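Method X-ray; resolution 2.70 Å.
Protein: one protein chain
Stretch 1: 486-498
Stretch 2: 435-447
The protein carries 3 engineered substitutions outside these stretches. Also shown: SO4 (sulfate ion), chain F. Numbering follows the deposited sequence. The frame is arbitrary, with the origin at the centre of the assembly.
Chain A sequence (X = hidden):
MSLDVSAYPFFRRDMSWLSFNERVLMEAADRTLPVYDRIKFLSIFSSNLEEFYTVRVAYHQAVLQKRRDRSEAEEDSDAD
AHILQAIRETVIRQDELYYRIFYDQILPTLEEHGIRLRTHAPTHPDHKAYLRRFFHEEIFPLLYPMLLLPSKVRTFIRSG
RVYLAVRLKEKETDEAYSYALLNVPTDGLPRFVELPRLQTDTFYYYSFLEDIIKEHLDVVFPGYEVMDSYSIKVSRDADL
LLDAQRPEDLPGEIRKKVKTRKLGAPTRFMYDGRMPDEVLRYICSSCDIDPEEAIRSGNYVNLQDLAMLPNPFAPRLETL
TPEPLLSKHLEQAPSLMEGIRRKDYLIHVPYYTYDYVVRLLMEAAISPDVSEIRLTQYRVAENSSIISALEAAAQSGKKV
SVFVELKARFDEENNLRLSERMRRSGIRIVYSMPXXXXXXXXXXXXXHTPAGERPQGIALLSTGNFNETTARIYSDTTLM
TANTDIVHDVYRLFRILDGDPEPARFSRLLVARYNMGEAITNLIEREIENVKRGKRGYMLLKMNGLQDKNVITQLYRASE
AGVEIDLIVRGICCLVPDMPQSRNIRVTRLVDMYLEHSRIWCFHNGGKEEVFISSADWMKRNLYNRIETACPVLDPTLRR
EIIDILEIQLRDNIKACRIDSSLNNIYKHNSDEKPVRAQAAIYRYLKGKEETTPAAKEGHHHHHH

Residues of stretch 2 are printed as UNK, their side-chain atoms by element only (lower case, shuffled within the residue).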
# COMPACT_ATOMS: atom_id res chain seq x y z
N ILE A 486 28.16 26.56 5.34
CA ILE A 486 27.45 25.31 5.14
C ILE A 486 26.48 25.46 3.99
O ILE A 486 26.42 24.61 3.10
CB ILE A 486 26.65 24.86 6.39
CG1 ILE A 486 27.47 25.01 7.67
CG2 ILE A 486 26.18 23.42 6.23
CD1 ILE A 486 28.37 23.86 7.97
N VAL A 487 25.71 26.55 4.00
CA VAL A 487 24.62 26.70 3.04
C VAL A 487 25.22 26.76 1.64
O VAL A 487 24.59 26.33 0.67
CB VAL A 487 23.73 27.93 3.33
CG1 VAL A 487 23.04 28.45 2.05
CG2 VAL A 487 22.70 27.60 4.41
N HIS A 488 26.45 27.23 1.57
CA HIS A 488 27.13 27.37 0.30
C HIS A 488 27.67 26.01 -0.13
O HIS A 488 27.67 25.66 -1.32
CB HIS A 488 28.27 28.39 0.40
CG HIS A 488 28.97 28.62 -0.90
ND1 HIS A 488 30.06 27.87 -1.30
CD2 HIS A 488 28.71 29.47 -1.92
CE1 HIS A 488 30.44 28.26 -2.50
NE2 HIS A 488 29.63 29.23 -2.90
N ASP A 489 28.13 25.25 0.85
CA ASP A 489 28.72 23.94 0.61
C ASP A 489 27.67 22.98 0.09
O ASP A 489 27.91 22.24 -0.87
CB ASP A 489 29.34 23.41 1.89
CG ASP A 489 30.73 23.96 2.13
OD1 ASP A 489 31.27 24.60 1.20
OD2 ASP A 489 31.29 23.75 3.23
N VAL A 490 26.50 23.01 0.74
CA VAL A 490 25.36 22.22 0.32
C VAL A 490 24.91 22.69 -1.07
O VAL A 490 24.64 21.87 -1.96
CB VAL A 490 24.21 22.33 1.34
CG1 VAL A 490 22.94 21.69 0.81
CG2 VAL A 490 24.60 21.67 2.66
N TYR A 491 24.86 24.01 -1.24
CA TYR A 491 24.57 24.61 -2.53
C TYR A 491 25.46 24.01 -3.62
O TYR A 491 24.97 23.54 -4.65
CB TYR A 491 24.80 26.12 -2.48
CG TYR A 491 24.88 26.75 -3.84
CD1 TYR A 491 23.73 27.04 -4.55
CD2 TYR A 491 26.11 27.05 -4.43
CE1 TYR A 491 23.78 27.60 -5.80
CE2 TYR A 491 26.17 27.62 -5.68
CZ TYR A 491 25.00 27.89 -6.36
OH TYR A 491 25.04 28.45 -7.62
N ARG A 492 26.76 24.05 -3.36
CA ARG A 492 27.76 23.55 -4.28
C ARG A 492 27.62 22.05 -4.49
O ARG A 492 27.77 21.57 -5.61
CB ARG A 492 29.16 23.88 -3.76
CG ARG A 492 30.26 23.39 -4.66
CD ARG A 492 31.63 23.70 -4.10
NE ARG A 492 32.17 24.95 -4.61
CZ ARG A 492 32.56 25.97 -3.84
NH1 ARG A 492 32.47 25.88 -2.52
NH2 ARG A 492 33.03 27.07 -4.41
N LEU A 493 27.34 21.32 -3.41
CA LEU A 493 27.14 19.87 -3.50
C LEU A 493 26.05 19.51 -4.51
O LEU A 493 26.26 18.66 -5.37
CB LEU A 493 26.82 19.26 -2.14
CG LEU A 493 26.49 17.77 -2.09
CD1 LEU A 493 27.60 16.90 -2.68
CD2 LEU A 493 26.14 17.33 -0.65
N PHE A 494 24.90 20.18 -4.41
CA PHE A 494 23.80 19.83 -5.29
C PHE A 494 24.08 20.17 -6.75
O PHE A 494 23.59 19.48 -7.64
CB PHE A 494 22.51 20.48 -4.84
CG PHE A 494 21.81 19.75 -3.73
CD1 PHE A 494 21.16 18.55 -3.97
CD2 PHE A 494 21.77 20.28 -2.44
CE1 PHE A 494 20.49 17.88 -2.96
CE2 PHE A 494 21.11 19.61 -1.41
CZ PHE A 494 20.47 18.41 -1.67
N ARG A 495 24.86 21.21 -6.98
CA ARG A 495 25.21 21.56 -8.35
C ARG A 495 26.12 20.49 -8.93
O ARG A 495 25.95 20.09 -10.08
CB ARG A 495 25.89 22.92 -8.41
CG ARG A 495 24.92 24.05 -8.51
CD ARG A 495 25.60 25.40 -8.52
NE ARG A 495 26.68 25.48 -9.50
CZ ARG A 495 26.52 25.74 -10.79
NH1 ARG A 495 25.31 25.95 -11.29
NH2 ARG A 495 27.58 25.78 -11.58
N ILE A 496 27.08 20.04 -8.12
CA ILE A 496 27.92 18.92 -8.50
C ILE A 496 27.08 17.66 -8.79
O ILE A 496 27.27 17.02 -9.81
CB ILE A 496 29.02 18.66 -7.44
CG1 ILE A 496 30.00 19.83 -7.39
CG2 ILE A 496 29.76 17.35 -7.74
CD1 ILE A 496 31.14 19.67 -6.39
N LEU A 497 26.14 17.33 -7.92
CA LEU A 497 25.24 16.19 -8.18
C LEU A 497 24.35 16.41 -9.42
O LEU A 497 23.97 15.45 -10.10
CB LEU A 497 24.39 15.86 -6.94
CG LEU A 497 25.17 15.42 -5.71
CD1 LEU A 497 24.27 15.21 -4.52
CD2 LEU A 497 25.99 14.17 -6.00
N ASP A 498 24.05 17.67 -9.72
CA ASP A 498 23.27 18.02 -10.90
C ASP A 498 24.15 18.27 -12.12
O ASP A 498 23.71 18.85 -13.11
CB ASP A 498 22.41 19.26 -10.63
CG ASP A 498 21.19 19.34 -11.53
OD1 ASP A 498 20.91 18.37 -12.27
OD2 ASP A 498 20.49 20.38 -11.49
N UNK A 435 27.76 4.04 -10.12
CA UNK A 435 29.10 4.45 -9.68
C UNK A 435 29.10 5.08 -8.30
O UNK A 435 29.67 4.53 -7.35
N UNK A 436 28.48 6.25 -8.20
CA UNK A 436 28.22 6.87 -6.91
C UNK A 436 26.71 6.93 -6.68
O UNK A 436 25.99 7.56 -7.45
c UNK A 436 28.88 8.26 -6.80
c UNK A 436 28.72 9.33 -7.89
c UNK A 436 30.03 10.08 -8.09
c UNK A 436 27.60 10.31 -7.56
N UNK A 437 26.24 6.23 -5.65
CA UNK A 437 24.86 6.40 -5.23
C UNK A 437 24.86 7.37 -4.06
O UNK A 437 25.71 7.28 -3.18
n UNK A 437 25.99 1.59 -2.34
c UNK A 437 24.48 2.69 -4.08
c UNK A 437 24.90 4.16 -3.91
c UNK A 437 24.59 1.88 -2.78
c UNK A 437 24.18 5.06 -4.92
N UNK A 438 23.95 8.34 -4.09
CA UNK A 438 23.97 9.43 -3.11
C UNK A 438 23.28 9.01 -1.82
O UNK A 438 22.05 8.95 -1.74
c UNK A 438 23.36 10.74 -3.68
c UNK A 438 24.14 11.20 -4.89
c UNK A 438 23.32 11.84 -2.62
N UNK A 439 24.08 8.73 -0.81
CA UNK A 439 23.55 8.31 0.46
C UNK A 439 23.33 9.52 1.37
O UNK A 439 22.64 9.42 2.38
n UNK A 439 22.84 5.45 3.82
c UNK A 439 23.92 6.64 2.32
n UNK A 439 24.30 6.99 3.60
c UNK A 439 22.99 5.67 2.47
c UNK A 439 23.64 6.27 4.48
c UNK A 439 24.48 7.28 1.10
N UNK A 440 23.91 10.66 0.99
CA UNK A 440 23.78 11.92 1.73
C UNK A 440 22.33 12.26 2.10
O UNK A 440 21.41 12.04 1.32
c UNK A 440 24.38 13.05 0.92
N UNK A 441 22.14 12.81 3.30
CA UNK A 441 20.79 13.11 3.79
C UNK A 441 20.65 14.62 4.04
O UNK A 441 20.66 15.08 5.18
c UNK A 441 20.47 8.51 4.64
c UNK A 441 21.03 10.90 5.15
c UNK A 441 20.52 12.34 5.09
c UNK A 441 20.08 9.96 4.45
n UNK A 441 19.59 7.64 3.83
N UNK A 442 20.53 15.39 2.95
CA UNK A 442 20.49 16.84 3.04
C UNK A 442 19.29 17.45 2.31
O UNK A 442 18.84 16.92 1.30
c UNK A 442 23.02 16.95 3.11
o UNK A 442 21.82 17.15 1.04
c UNK A 442 21.76 17.47 2.43
N UNK A 443 18.79 18.57 2.84
CA UNK A 443 17.83 19.41 2.14
C UNK A 443 18.38 20.83 2.05
O UNK A 443 19.27 21.21 2.82
c UNK A 443 16.49 19.39 2.83
N UNK A 444 17.86 21.62 1.13
CA UNK A 444 18.40 22.95 0.89
C UNK A 444 17.34 23.91 0.44
O UNK A 444 16.69 23.67 -0.58
c UNK A 444 21.05 24.07 -1.70
c UNK A 444 20.16 24.24 -0.50
c UNK A 444 19.48 22.91 -0.18
c UNK A 444 20.95 24.77 0.69
N UNK A 445 17.16 24.99 1.18
CA UNK A 445 16.24 26.05 0.78
C UNK A 445 17.06 27.29 0.44
O UNK A 445 17.81 27.78 1.28
c UNK A 445 13.86 25.14 3.59
c UNK A 445 14.33 27.49 1.46
c UNK A 445 15.23 26.37 1.89
c UNK A 445 14.37 25.16 2.19
N UNK A 446 16.92 27.78 -0.79
CA UNK A 446 17.69 28.95 -1.24
C UNK A 446 16.83 30.20 -1.42
O UNK A 446 15.73 30.17 -2.00
c UNK A 446 20.03 27.26 -3.90
c UNK A 446 20.77 27.95 -1.60
c UNK A 446 19.57 27.57 -2.49
c UNK A 446 18.47 28.64 -2.52
N UNK A 447 17.34 31.32 -0.91
CA UNK A 447 16.67 32.59 -1.05
C UNK A 447 17.08 33.27 -2.34
O UNK A 447 18.16 32.99 -2.87
c UNK A 447 15.35 32.30 3.88
c UNK A 447 14.53 32.42 2.76
c UNK A 447 17.23 32.94 2.56
c UNK A 447 17.05 33.49 0.12
c UNK A 447 16.70 32.56 3.78
c UNK A 447 16.44 33.06 1.43
o UNK A 447 14.84 31.92 5.10
c UNK A 447 15.08 32.81 1.55
S SO4 F . 20.69 4.09 6.09
O1 SO4 F . 19.74 3.72 7.13
O2 SO4 F . 21.52 2.92 5.76
O3 SO4 F . 19.97 4.53 4.91
O4 SO4 F . 21.49 5.23 6.55

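Position 435 has no side-chain atoms, and its backbone angles of 130/-67 would jam a CB against the preceding carbonyl oxygen. That alone calls for glycine: Gly435. Position 436 carries four carbons forked at the second, and one fork tip lies 4.5 Å from Leu497 CD2. It is Leu436, a light touch on Leu497.

At 437, four carbons run in a row to a nitrogen, out of reach of the helix; this is Lys437. Position 438 is shorter, one carbon bearing two more, and it points toward the helix, with one of the two tips 3.7 Å from Leu497 CD2. The first-carbon fork with all-carbon arms makes it Val438. Leu497 thus serves two positions at the last turn of the helix.

Position 439 shows one carbon and then a five-membered ring of three carbons and two nitrogens, touching nothing on stretch 1. It is His439, whose NE2 gives a weak hydrogen bond to SO4 O3 at 3.2 Å. At 440 a single carbon points toward the helix, but this CB stays 4.9 Å from Leu493 CD2, so Ala440 comes near the helix without making a contact within 4.5 Å. Position 441 is again four carbons ending in nitrogen, beyond reach of the helix: Lys441, whose NZ makes a second weak hydrogen bond to SO4 O3 at 3.3 Å. The sulfate probably comes from the crystallisation liquor.

Position 442 has one carbon carrying an oxygen and a carbon, and the oxygen sits 3.3 Å from Phe494 CZ, oblique to the ring. This is Thr442; its hydroxyl packs against the aromatic ring without a hydrogen bond to the helix. At 443 a lone carbon points away, and what meets the helix is the backbone: its O lies 4.2 Å from Val490 CG1. It is Ala443.

Position 444 has four carbons forked at the second, pointing toward the helix and covered more than any other residue here. One tip is 3.7 Å from Val490 CG1, the other 3.7 Å from Tyr491 CA, and its CB is 3.9 Å from Phe494 CE2. It is Leu444, and its CD1 also reaches Val487 O at 4.0 Å. Position 445, four carbons forked at the first with one longer arm, points away: Ile445. Position 446 has four carbons forked at the second and turns back toward the helix; one tip meets the edge of the Tyr491 ring, and the other approaches Val487. It is Leu446: its CD1 lies 3.8 Å from Tyr491 CD1, and its CD2 lies 4.3 Å from Val487 CG1. At 447 one carbon, then a ring of six carbons bearing an oxygen, stays out of reach: Tyr447.

The rule is alternation. Thr442, Leu444 and Leu446 face a helix crossing the strand at 106°, while Ala443 and Ile445 turn away. With no hydrogen bonds between the stretches, shape carries the contact: Leu444 lies among Val487, Val490, Tyr491 and Phe494, and Leu497 extends the packing to Val438.

Stretch 2 (435-447) GLKVHAKTALILY
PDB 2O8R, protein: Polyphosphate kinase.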